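Local structure of conjugal transfer protein-like C-terminal domain-containing protein (Enterococcus faecalis, 4EC6) at residues A[132-138]-A[152-158]; A[102-108]-A[120-126]; A[56-60]-A[146-150]. The protein probably takes part in conjugative plasmid transfer as the transfer protein TraM, through a C-terminal domain, described here, that resembles VirB8 proteins of type IV secretion systems. One frame throughout, in Å; residues are numbered along the deposited sequence.

Contact 1: A[132-138]-A[152-158]; sequences KMQKITF and QPKLTDF
With chi1 at 174°, the Phe158 ring swings away from its own N and comes alongside Met133, a selenomethionine. The two side chains run side by side in the same direction. Met133 SE lies in the ring plane at its edge, 5.3 Å from the centroid, a Met-aromatic contact. Met133 CE makes the touch, 3.6 Å from Phe158 CD2. Lys132 CG sits between its own backbone N and carbonyl carbon (chi1 62°), and the chain bends at chi3 to reach Asp157. The salt bridge measures 2.9 Å from Lys132 NZ to Asp157 OD1, and the hydrogen bonds to both carboxylate oxygens are weak. Ile136 meets the other strand on the opposite face from Lys135 and Thr137. Its CB touches Leu155 CD1, and its CD1 packs 3.7 Å from Pro153 CB. Helix 54-68 covers Ile136 and Pro153 through Tyr68. On the Lys135 and Thr137 face, a water bonds to Lys154 O, Thr137 OG1 and Thr156 OG1, and weakly to Lys135 O. Lys135 pairs with Thr156, and Thr137 with Lys154, through two backbone hydrogen bonds each. The arrangement is that of an antiparallel beta hairpin, here made by the last two strands of an NTF2-like sheet.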
loop_
_atom_site.group_PDB
_atom_site.type_symbol
_atom_site.label_atom_id
_atom_site.label_comp_id
_atom_site.label_asym_id
_atom_site.label_seq_id
_atom_site.Cartn_x
_atom_site.Cartn_y
_atom_site.Cartn_z
ATOM N N LYS A 132 -10.702 -15.987 -1.968
ATOM C CA LYS A 132 -9.911 -16.329 -3.156
ATOM C C LYS A 132 -9.274 -15.092 -3.749
ATOM O O LYS A 132 -9.745 -13.963 -3.533
ATOM C CB LYS A 132 -10.739 -17.097 -4.217
ATOM C CG LYS A 132 -11.925 -16.327 -4.797
ATOM C CD LYS A 132 -12.801 -17.155 -5.733
ATOM C CE LYS A 132 -11.999 -17.832 -6.843
ATOM N NZ LYS A 132 -12.824 -18.141 -8.053
HETATM N N MSE A 133 -8.192 -15.327 -4.471
HETATM C CA MSE A 133 -7.468 -14.311 -5.198
HETATM C C MSE A 133 -8.170 -13.944 -6.486
HETATM O O MSE A 133 -8.477 -14.799 -7.296
HETATM C CB MSE A 133 -6.129 -14.913 -5.561
HETATM C CG MSE A 133 -5.071 -14.324 -4.654
HETATM SE SE MSE A 133 -3.248 -14.694 -5.387
HETATM C CE MSE A 133 -2.847 -12.809 -5.752
ATOM N N GLN A 134 -8.423 -12.658 -6.696
ATOM C CA GLN A 134 -8.923 -12.214 -7.984
ATOM C C GLN A 134 -8.109 -11.044 -8.522
ATOM O O GLN A 134 -7.417 -10.354 -7.787
ATOM C CB GLN A 134 -10.427 -11.864 -7.914
ATOM C CG GLN A 134 -11.293 -13.101 -7.699
ATOM C CD GLN A 134 -12.692 -12.976 -8.272
ATOM O OE1 GLN A 134 -13.617 -12.454 -7.627
ATOM N NE2 GLN A 134 -12.878 -13.517 -9.464
ATOM N N LYS A 135 -8.155 -10.878 -9.832
ATOM C CA LYS A 135 -7.693 -9.672 -10.487
ATOM C C LYS A 135 -8.877 -8.846 -11.034
ATOM O O LYS A 135 -9.879 -9.391 -11.491
ATOM C CB LYS A 135 -6.714 -10.007 -11.588
ATOM C CG LYS A 135 -6.495 -8.859 -12.524
ATOM C CD LYS A 135 -5.086 -8.908 -13.040
ATOM C CE LYS A 135 -4.961 -9.774 -14.267
ATOM N NZ LYS A 135 -3.489 -9.982 -14.483
ATOM N N ILE A 136 -8.760 -7.534 -10.907
ATOM C CA ILE A 136 -9.726 -6.611 -11.434
ATOM C C ILE A 136 -9.011 -5.598 -12.341
ATOM O O ILE A 136 -7.970 -5.067 -11.979
ATOM C CB ILE A 136 -10.513 -5.921 -10.309
ATOM C CG1 ILE A 136 -11.753 -5.302 -10.905
ATOM C CG2 ILE A 136 -9.666 -4.907 -9.540
ATOM C CD1 ILE A 136 -12.731 -4.840 -9.869
ATOM N N THR A 137 -9.598 -5.392 -13.523
ATOM C CA THR A 137 -9.104 -4.525 -14.574
ATOM C C THR A 137 -10.228 -3.515 -14.940
ATOM O O THR A 137 -11.405 -3.847 -14.993
ATOM C CB THR A 137 -8.765 -5.396 -15.788
ATOM O OG1 THR A 137 -8.043 -6.520 -15.316
ATOM C CG2 THR A 137 -7.884 -4.688 -16.804
ATOM N N PHE A 138 -9.856 -2.266 -15.141
ATOM C CA PHE A 138 -10.762 -1.256 -15.633
ATOM C C PHE A 138 -9.947 -0.081 -16.188
ATOM O O PHE A 138 -8.774 0.079 -15.873
ATOM C CB PHE A 138 -11.738 -0.821 -14.560
ATOM C CG PHE A 138 -11.109 -0.255 -13.319
ATOM C CD1 PHE A 138 -10.901 1.127 -13.191
ATOM C CD2 PHE A 138 -10.797 -1.077 -12.225
ATOM C CE1 PHE A 138 -10.359 1.661 -12.033
ATOM C CE2 PHE A 138 -10.256 -0.524 -11.051
ATOM C CZ PHE A 138 -10.033 0.834 -10.949
ATOM N N GLN A 152 -16.568 -0.762 -17.481
ATOM C CA GLN A 152 -17.065 -1.501 -16.336
ATOM C C GLN A 152 -15.932 -2.464 -15.905
ATOM O O GLN A 152 -15.352 -3.074 -16.752
ATOM C CB GLN A 152 -18.318 -2.262 -16.711
ATOM C CG GLN A 152 -18.743 -3.123 -15.539
ATOM C CD GLN A 152 -19.998 -3.860 -15.793
ATOM O OE1 GLN A 152 -20.208 -4.351 -16.889
ATOM N NE2 GLN A 152 -20.855 -3.955 -14.780
ATOM N N PRO A 153 -15.581 -2.545 -14.603
ATOM C CA PRO A 153 -14.436 -3.378 -14.200
ATOM C C PRO A 153 -14.631 -4.854 -14.559
ATOM O O PRO A 153 -15.733 -5.355 -14.409
ATOM C CB PRO A 153 -14.413 -3.196 -12.684
ATOM C CG PRO A 153 -15.012 -1.869 -12.449
ATOM C CD PRO A 153 -16.114 -1.776 -13.456
ATOM N N LYS A 154 -13.595 -5.514 -15.081
ATOM C CA LYS A 154 -13.569 -6.995 -15.255
ATOM C C LYS A 154 -12.883 -7.689 -14.085
ATOM O O LYS A 154 -11.746 -7.387 -13.688
ATOM C CB LYS A 154 -12.867 -7.469 -16.547
ATOM C CG LYS A 154 -13.375 -6.906 -17.882
ATOM C CD LYS A 154 -14.830 -6.446 -17.733
ATOM C CE LYS A 154 -15.547 -6.163 -19.056
ATOM N NZ LYS A 154 -17.017 -6.257 -18.777
ATOM N N LEU A 155 -13.588 -8.642 -13.528
ATOM C CA LEU A 155 -13.099 -9.402 -12.415
ATOM C C LEU A 155 -12.765 -10.788 -12.962
ATOM O O LEU A 155 -13.567 -11.347 -13.647
ATOM C CB LEU A 155 -14.228 -9.468 -11.413
ATOM C CG LEU A 155 -14.016 -9.532 -9.940
ATOM C CD1 LEU A 155 -12.822 -8.661 -9.521
ATOM C CD2 LEU A 155 -15.341 -9.062 -9.358
ATOM N N THR A 156 -11.577 -11.340 -12.697
ATOM C CA THR A 156 -11.233 -12.656 -13.216
ATOM C C THR A 156 -10.435 -13.397 -12.186
ATOM O O THR A 156 -9.781 -12.783 -11.359
ATOM C CB THR A 156 -10.357 -12.566 -14.478
ATOM O OG1 THR A 156 -9.210 -11.755 -14.207
ATOM C CG2 THR A 156 -11.121 -11.966 -15.660
ATOM N N ASP A 157 -10.458 -14.728 -12.247
ATOM C CA ASP A 157 -9.679 -15.557 -11.314
ATOM C C ASP A 157 -8.192 -15.388 -11.606
ATOM O O ASP A 157 -7.821 -15.088 -12.714
ATOM C CB ASP A 157 -10.073 -17.014 -11.470
ATOM C CG ASP A 157 -11.406 -17.356 -10.795
ATOM O OD1 ASP A 157 -12.114 -16.459 -10.242
ATOM O OD2 ASP A 157 -11.740 -18.564 -10.841
ATOM N N PHE A 158 -7.341 -15.552 -10.610
ATOM C CA PHE A 158 -5.957 -15.235 -10.769
ATOM C C PHE A 158 -5.109 -16.152 -9.912
ATOM O O PHE A 158 -5.519 -16.560 -8.828
ATOM C CB PHE A 158 -5.670 -13.755 -10.370
ATOM C CG PHE A 158 -4.193 -13.412 -10.379
ATOM C CD1 PHE A 158 -3.560 -12.938 -11.547
ATOM C CD2 PHE A 158 -3.405 -13.626 -9.236
ATOM C CE1 PHE A 158 -2.186 -12.660 -11.557
ATOM C CE2 PHE A 158 -2.038 -13.330 -9.249
ATOM C CZ PHE A 158 -1.430 -12.841 -10.419
HETATM O O HOH W 1 -9.404 -8.723 -14.295
#

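Contact 2: A[102-108]-A[120-126]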
loop_
_atom_site.group_PDB
_atom_site.type_symbol
_atom_site.label_atom_id
_atom_site.label_comp_id
_atom_site.label_asym_id
_atom_site.label_seq_id
_atom_site.Cartn_x
_atom_site.Cartn_y
_atom_site.Cartn_z
ATOM N N LEU A 102 -14.343 -7.253 0.371
ATOM C CA LEU A 102 -13.050 -6.941 -0.141
ATOM C C LEU A 102 -12.119 -7.031 1.056
ATOM O O LEU A 102 -12.261 -6.251 1.993
ATOM C CB LEU A 102 -13.117 -5.530 -0.723
ATOM C CG LEU A 102 -12.006 -5.019 -1.592
ATOM C CD1 LEU A 102 -11.876 -5.815 -2.883
ATOM C CD2 LEU A 102 -12.326 -3.555 -1.857
ATOM N N LYS A 103 -11.202 -7.996 1.045
ATOM C CA LYS A 103 -10.297 -8.198 2.204
ATOM C C LYS A 103 -8.978 -7.477 2.036
ATOM O O LYS A 103 -8.352 -7.122 3.027
ATOM C CB LYS A 103 -9.972 -9.671 2.463
ATOM C CG LYS A 103 -11.159 -10.613 2.582
ATOM C CD LYS A 103 -12.173 -10.183 3.641
ATOM C CE LYS A 103 -11.589 -10.275 5.042
ATOM N NZ LYS A 103 -12.165 -9.161 5.859
ATOM N N SER A 104 -8.527 -7.307 0.791
ATOM C CA SER A 104 -7.289 -6.617 0.515
ATOM C C SER A 104 -7.181 -6.189 -0.944
ATOM O O SER A 104 -7.754 -6.825 -1.853
ATOM C CB SER A 104 -6.062 -7.433 0.936
ATOM O OG SER A 104 -5.653 -8.277 -0.097
ATOM N N VAL A 105 -6.410 -5.117 -1.145
ATOM C CA VAL A 105 -6.240 -4.555 -2.451
ATOM C C VAL A 105 -4.776 -4.245 -2.668
ATOM O O VAL A 105 -4.179 -3.540 -1.877
ATOM C CB VAL A 105 -7.068 -3.235 -2.580
ATOM C CG1 VAL A 105 -6.828 -2.580 -3.931
ATOM C CG2 VAL A 105 -8.529 -3.524 -2.317
ATOM N N ASN A 106 -4.204 -4.759 -3.740
ATOM C CA ASN A 106 -2.852 -4.395 -4.112
ATOM C C ASN A 106 -2.825 -3.935 -5.532
ATOM O O ASN A 106 -3.346 -4.598 -6.410
ATOM C CB ASN A 106 -1.889 -5.575 -3.951
ATOM C CG ASN A 106 -1.668 -5.943 -2.497
ATOM O OD1 ASN A 106 -0.932 -5.300 -1.787
ATOM N ND2 ASN A 106 -2.326 -6.954 -2.060
ATOM N N TYR A 107 -2.215 -2.790 -5.767
ATOM C CA TYR A 107 -2.052 -2.265 -7.113
ATOM C C TYR A 107 -1.187 -3.168 -7.952
ATOM O O TYR A 107 -0.141 -3.569 -7.500
ATOM C CB TYR A 107 -1.431 -0.866 -7.049
ATOM C CG TYR A 107 -1.280 -0.194 -8.371
ATOM C CD1 TYR A 107 -2.396 0.081 -9.166
ATOM C CD2 TYR A 107 -0.033 0.195 -8.827
ATOM C CE1 TYR A 107 -2.260 0.752 -10.380
ATOM C CE2 TYR A 107 0.133 0.857 -10.023
ATOM C CZ TYR A 107 -0.973 1.138 -10.807
ATOM O OH TYR A 107 -0.821 1.777 -12.036
ATOM N N TYR A 108 -1.591 -3.443 -9.189
ATOM C CA TYR A 108 -0.880 -4.404 -10.041
ATOM C C TYR A 108 -0.425 -3.769 -11.365
ATOM O O TYR A 108 -0.056 -4.456 -12.312
ATOM C CB TYR A 108 -1.743 -5.664 -10.255
ATOM C CG TYR A 108 -0.958 -6.957 -10.483
ATOM C CD1 TYR A 108 0.039 -7.343 -9.623
ATOM C CD2 TYR A 108 -1.233 -7.796 -11.564
ATOM C CE1 TYR A 108 0.770 -8.493 -9.816
ATOM C CE2 TYR A 108 -0.522 -8.979 -11.771
ATOM C CZ TYR A 108 0.489 -9.314 -10.882
ATOM O OH TYR A 108 1.232 -10.476 -11.049
ATOM N N GLU A 120 -4.741 -2.449 -13.191
ATOM C CA GLU A 120 -5.104 -3.730 -12.566
ATOM C C GLU A 120 -4.806 -3.735 -11.101
ATOM O O GLU A 120 -3.839 -3.105 -10.662
ATOM C CB GLU A 120 -4.320 -4.860 -13.194
ATOM C CG GLU A 120 -4.426 -4.882 -14.707
ATOM C CD GLU A 120 -3.633 -6.008 -15.328
ATOM O OE1 GLU A 120 -2.884 -6.688 -14.626
ATOM O OE2 GLU A 120 -3.744 -6.220 -16.536
ATOM N N TYR A 121 -5.633 -4.467 -10.347
ATOM C CA TYR A 121 -5.384 -4.761 -8.938
ATOM C C TYR A 121 -5.547 -6.244 -8.647
ATOM O O TYR A 121 -6.368 -6.937 -9.262
ATOM C CB TYR A 121 -6.319 -3.966 -8.039
ATOM C CG TYR A 121 -6.245 -2.460 -8.203
ATOM C CD1 TYR A 121 -5.688 -1.657 -7.202
ATOM C CD2 TYR A 121 -6.738 -1.830 -9.342
ATOM C CE1 TYR A 121 -5.588 -0.286 -7.338
ATOM C CE2 TYR A 121 -6.668 -0.449 -9.488
ATOM C CZ TYR A 121 -6.085 0.311 -8.470
ATOM O OH TYR A 121 -5.998 1.660 -8.620
ATOM N N LEU A 122 -4.784 -6.740 -7.678
ATOM C CA LEU A 122 -5.032 -8.075 -7.127
ATOM C C LEU A 122 -5.854 -7.937 -5.867
ATOM O O LEU A 122 -5.526 -7.123 -5.023
ATOM C CB LEU A 122 -3.726 -8.793 -6.787
ATOM C CG LEU A 122 -2.917 -9.175 -7.991
ATOM C CD1 LEU A 122 -2.023 -10.319 -7.540
ATOM C CD2 LEU A 122 -3.777 -9.598 -9.203
ATOM N N LEU A 123 -6.902 -8.741 -5.724
ATOM C CA LEU A 123 -7.790 -8.640 -4.590
ATOM C C LEU A 123 -7.905 -9.975 -3.871
ATOM O O LEU A 123 -7.802 -11.047 -4.481
ATOM C CB LEU A 123 -9.174 -8.229 -5.078
ATOM C CG LEU A 123 -9.344 -7.108 -6.097
ATOM C CD1 LEU A 123 -10.784 -6.958 -6.558
ATOM C CD2 LEU A 123 -8.903 -5.798 -5.467
ATOM N N ASN A 124 -8.108 -9.920 -2.576
ATOM C CA ASN A 124 -8.635 -11.073 -1.891
ATOM C C ASN A 124 -10.088 -10.706 -1.677
ATOM O O ASN A 124 -10.384 -9.739 -0.939
ATOM C CB ASN A 124 -7.976 -11.297 -0.527
ATOM C CG ASN A 124 -6.526 -11.793 -0.622
ATOM O OD1 ASN A 124 -6.145 -12.545 -1.541
ATOM N ND2 ASN A 124 -5.702 -11.394 0.375
ATOM N N VAL A 125 -10.992 -11.432 -2.332
ATOM C CA VAL A 125 -12.416 -11.309 -1.991
ATOM C C VAL A 125 -12.914 -12.527 -1.218
ATOM O O VAL A 125 -12.341 -13.628 -1.266
ATOM C CB VAL A 125 -13.334 -10.902 -3.188
ATOM C CG1 VAL A 125 -12.647 -9.853 -4.033
ATOM C CG2 VAL A 125 -13.687 -12.067 -4.080
ATOM N N SER A 126 -13.977 -12.288 -0.488
ATOM C CA SER A 126 -14.555 -13.281 0.399
ATOM C C SER A 126 -16.045 -13.369 0.056
ATOM O O SER A 126 -16.733 -12.343 -0.088
ATOM C CB SER A 126 -14.310 -12.849 1.843
ATOM O OG SER A 126 -14.957 -13.680 2.769
HETATM O O HOH W 2 -4.492 -8.025 -2.796
#
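A trans chi1 (-177°) carries the Tyr107 ring edge to the face of Tyr121, a T-shaped pair with centroids 5.4 Å apart and planes at 67°. Tyr107 CD1 makes the touch, 3.7 Å from Tyr121 CE1 and offset toward the rim of that ring. Val105 extends this apolar face: CG1 lies 3.6 Å from Tyr121 CD1, and CG2 meets Leu123 CD2. Leu102 CD1 reaches the same Leu123 methyl. On the other face, Leu122 CG sits over the Tyr108 ring, 3.9 Å from its centroid, a CH-pi contact. Glu120 OE1 lies at the edge of that ring, beside CD2. A water on the Ser104 and Asn106 face accepts from Asn106 ND2, donates to Leu122 O and bonds to Ser104 OG. Further out, Tyr121 OH is hydrogen-bonded to Asp58 O of helix 54-68, which fixes the far end of the ring. The second subunit covers the Tyr108 side: its Lys56 makes a cation-pi contact with Tyr108, and its Tyr63 OH bonds Asn124 OD1. Lys103 N donates to Asn124 O at 2.8 Å, while Asn124 N donates to Ser104 O at 3.2 Å. Lys103 and Ser104 thus both face Asn124, a classic beta bulge in an antiparallel hairpin.

Contact 3: A[56-60]-A[146-150]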
loop_
_atom_site.group_PDB
_atom_site.type_symbol
_atom_site.label_atom_id
_atom_site.label_comp_id
_atom_site.label_asym_id
_atom_site.label_seq_id
_atom_site.Cartn_x
_atom_site.Cartn_y
_atom_site.Cartn_z
ATOM N N LYS A 56 -0.935 8.381 -8.219
ATOM C CA LYS A 56 -2.233 8.978 -8.202
ATOM C C LYS A 56 -3.275 8.107 -8.852
ATOM O O LYS A 56 -4.347 8.001 -8.281
ATOM C CB LYS A 56 -2.222 10.377 -8.805
ATOM C CG LYS A 56 -1.299 11.358 -8.094
ATOM C CD LYS A 56 -1.705 12.782 -8.463
ATOM C CE LYS A 56 -0.810 13.821 -7.789
ATOM N NZ LYS A 56 0.270 14.130 -8.765
ATOM N N ILE A 57 -2.986 7.438 -9.974
ATOM C CA ILE A 57 -4.013 6.546 -10.565
ATOM C C ILE A 57 -4.312 5.410 -9.608
ATOM O O ILE A 57 -5.477 5.036 -9.386
ATOM C CB ILE A 57 -3.624 5.820 -11.873
ATOM C CG1 ILE A 57 -2.504 6.474 -12.663
ATOM C CG2 ILE A 57 -4.831 5.759 -12.790
ATOM C CD1 ILE A 57 -3.000 7.372 -13.803
ATOM N N ASP A 58 -3.243 4.854 -9.044
ATOM C CA ASP A 58 -3.326 3.777 -8.083
ATOM C C ASP A 58 -4.265 4.111 -6.932
ATOM O O ASP A 58 -5.204 3.381 -6.669
ATOM C CB ASP A 58 -1.895 3.515 -7.624
ATOM C CG ASP A 58 -1.768 2.608 -6.414
ATOM O OD1 ASP A 58 -2.760 2.196 -5.744
ATOM O OD2 ASP A 58 -0.588 2.321 -6.134
ATOM N N THR A 59 -4.028 5.241 -6.270
ATOM C CA THR A 59 -4.848 5.700 -5.160
ATOM C C THR A 59 -6.278 5.947 -5.585
ATOM O O THR A 59 -7.232 5.519 -4.908
ATOM C CB THR A 59 -4.244 6.981 -4.562
ATOM O OG1 THR A 59 -3.030 6.641 -3.915
ATOM C CG2 THR A 59 -5.132 7.602 -3.532
ATOM N N PHE A 60 -6.457 6.638 -6.699
ATOM C CA PHE A 60 -7.806 6.834 -7.221
ATOM C C PHE A 60 -8.525 5.473 -7.371
ATOM O O PHE A 60 -9.671 5.291 -6.928
ATOM C CB PHE A 60 -7.755 7.567 -8.555
ATOM C CG PHE A 60 -9.071 7.677 -9.226
ATOM C CD1 PHE A 60 -10.004 8.633 -8.834
ATOM C CD2 PHE A 60 -9.402 6.829 -10.236
ATOM C CE1 PHE A 60 -11.241 8.714 -9.453
ATOM C CE2 PHE A 60 -10.643 6.925 -10.861
ATOM C CZ PHE A 60 -11.554 7.868 -10.484
ATOM N N GLY A 146 -8.875 15.742 -12.014
ATOM C CA GLY A 146 -8.597 14.400 -11.443
ATOM C C GLY A 146 -8.726 13.218 -12.414
ATOM O O GLY A 146 -7.967 13.096 -13.395
ATOM N N PHE A 147 -9.680 12.321 -12.129
ATOM C CA PHE A 147 -9.776 11.031 -12.847
ATOM C C PHE A 147 -11.190 10.531 -12.940
ATOM O O PHE A 147 -12.008 10.846 -12.086
ATOM C CB PHE A 147 -8.959 9.974 -12.133
ATOM C CG PHE A 147 -7.539 10.363 -11.932
ATOM C CD1 PHE A 147 -6.635 10.252 -12.965
ATOM C CD2 PHE A 147 -7.114 10.866 -10.696
ATOM C CE1 PHE A 147 -5.315 10.620 -12.782
ATOM C CE2 PHE A 147 -5.794 11.258 -10.503
ATOM C CZ PHE A 147 -4.889 11.134 -11.548
ATOM N N LEU A 148 -11.478 9.751 -13.978
ATOM C CA LEU A 148 -12.739 9.037 -14.029
ATOM C C LEU A 148 -12.512 7.604 -14.554
ATOM O O LEU A 148 -11.630 7.393 -15.403
ATOM C CB LEU A 148 -13.730 9.772 -14.891
ATOM C CG LEU A 148 -14.325 11.105 -14.425
ATOM C CD1 LEU A 148 -14.928 11.895 -15.577
ATOM C CD2 LEU A 148 -15.359 10.853 -13.344
ATOM N N VAL A 149 -13.255 6.635 -13.999
ATOM C CA VAL A 149 -13.324 5.284 -14.539
ATOM C C VAL A 149 -14.147 5.328 -15.851
ATOM O O VAL A 149 -15.187 5.986 -15.892
ATOM C CB VAL A 149 -14.024 4.317 -13.536
ATOM C CG1 VAL A 149 -14.292 2.966 -14.162
ATOM C CG2 VAL A 149 -13.224 4.171 -12.246
ATOM N N THR A 150 -13.718 4.613 -16.890
ATOM C CA THR A 150 -14.385 4.673 -18.160
ATOM C C THR A 150 -14.798 3.322 -18.748
ATOM O O THR A 150 -15.255 3.263 -19.875
ATOM C CB THR A 150 -13.504 5.389 -19.213
ATOM O OG1 THR A 150 -12.245 4.697 -19.346
ATOM C CG2 THR A 150 -13.231 6.804 -18.835
#
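Phe60 of helix 54-68 packs on Phe147 of strand 147-157. This is helix-on-sheet packing in the NTF2-like, VirB8-like fold. The helix segment and the strand segment come within 9.8 Å of each other, axis to axis, at 52° between their directions.

The aromatic contacts come first. Phe147 places its CB squarely over the centre of the Phe60 ring, 3.5 Å from the centroid and almost exactly on the ring normal. It is a CH-pi contact that engages the whole ring, since all six ring carbons of Phe60 lie about 3.7 Å from Phe147 CB. The two side chains come from opposite sides and overlap as they pass. The rings themselves meet obliquely, with planes at 45°. The Phe60 chi1 of 174° sends its ring out from the helix toward the strand.

Aliphatic contacts add to this pair. The outer part of the Phe147 ring reaches back along the helix, where its CZ lies 3.9 Å from Lys56 CB. Ile57 CD1 approaches Phe147 CE1 at 4.1 Å, its side chain lying roughly perpendicular to that of Phe147. Farther along the strand, Val149 CG2 touches Phe60 CE2 at 4.0 Å.

No hydrogen bond joins the two segments. The strand is held from its other side instead: the backbone of Leu148 bonds to Glu141 of the neighbouring strand. The third subunit also closes on this region. Its Phe160 turns edge-to-face with Phe60, and its Tyr108 makes a cation-pi contact with Lys56 and packs on Phe147. Within the segments, the rim of the Phe60 ring also meets strand backbone, with Phe60 CZ 3.4 Å from Phe147 O.

All three contacts belong to one domain and reach the same four-stranded antiparallel sheet, ordered 101-112, 117-126, 131-142, 147-157. Contact 2 is the first hairpin and contact 1 the second. They follow in series, with centres about 8 Å apart, joined by the pairing of strands 117-126 and 131-142. Contact 3 brings the first modelled helix, 54-68, to the last strand, which it shares with contact 1. Its centre is about 17 Å from that of contact 1 and about 16 Å from that of contact 2. Its segments lie before and after contact 2 and alternate with those of contact 1. The helix also lies against both hairpins. All three contacts reach neighbouring subunits, contact 1 through Met133 alone.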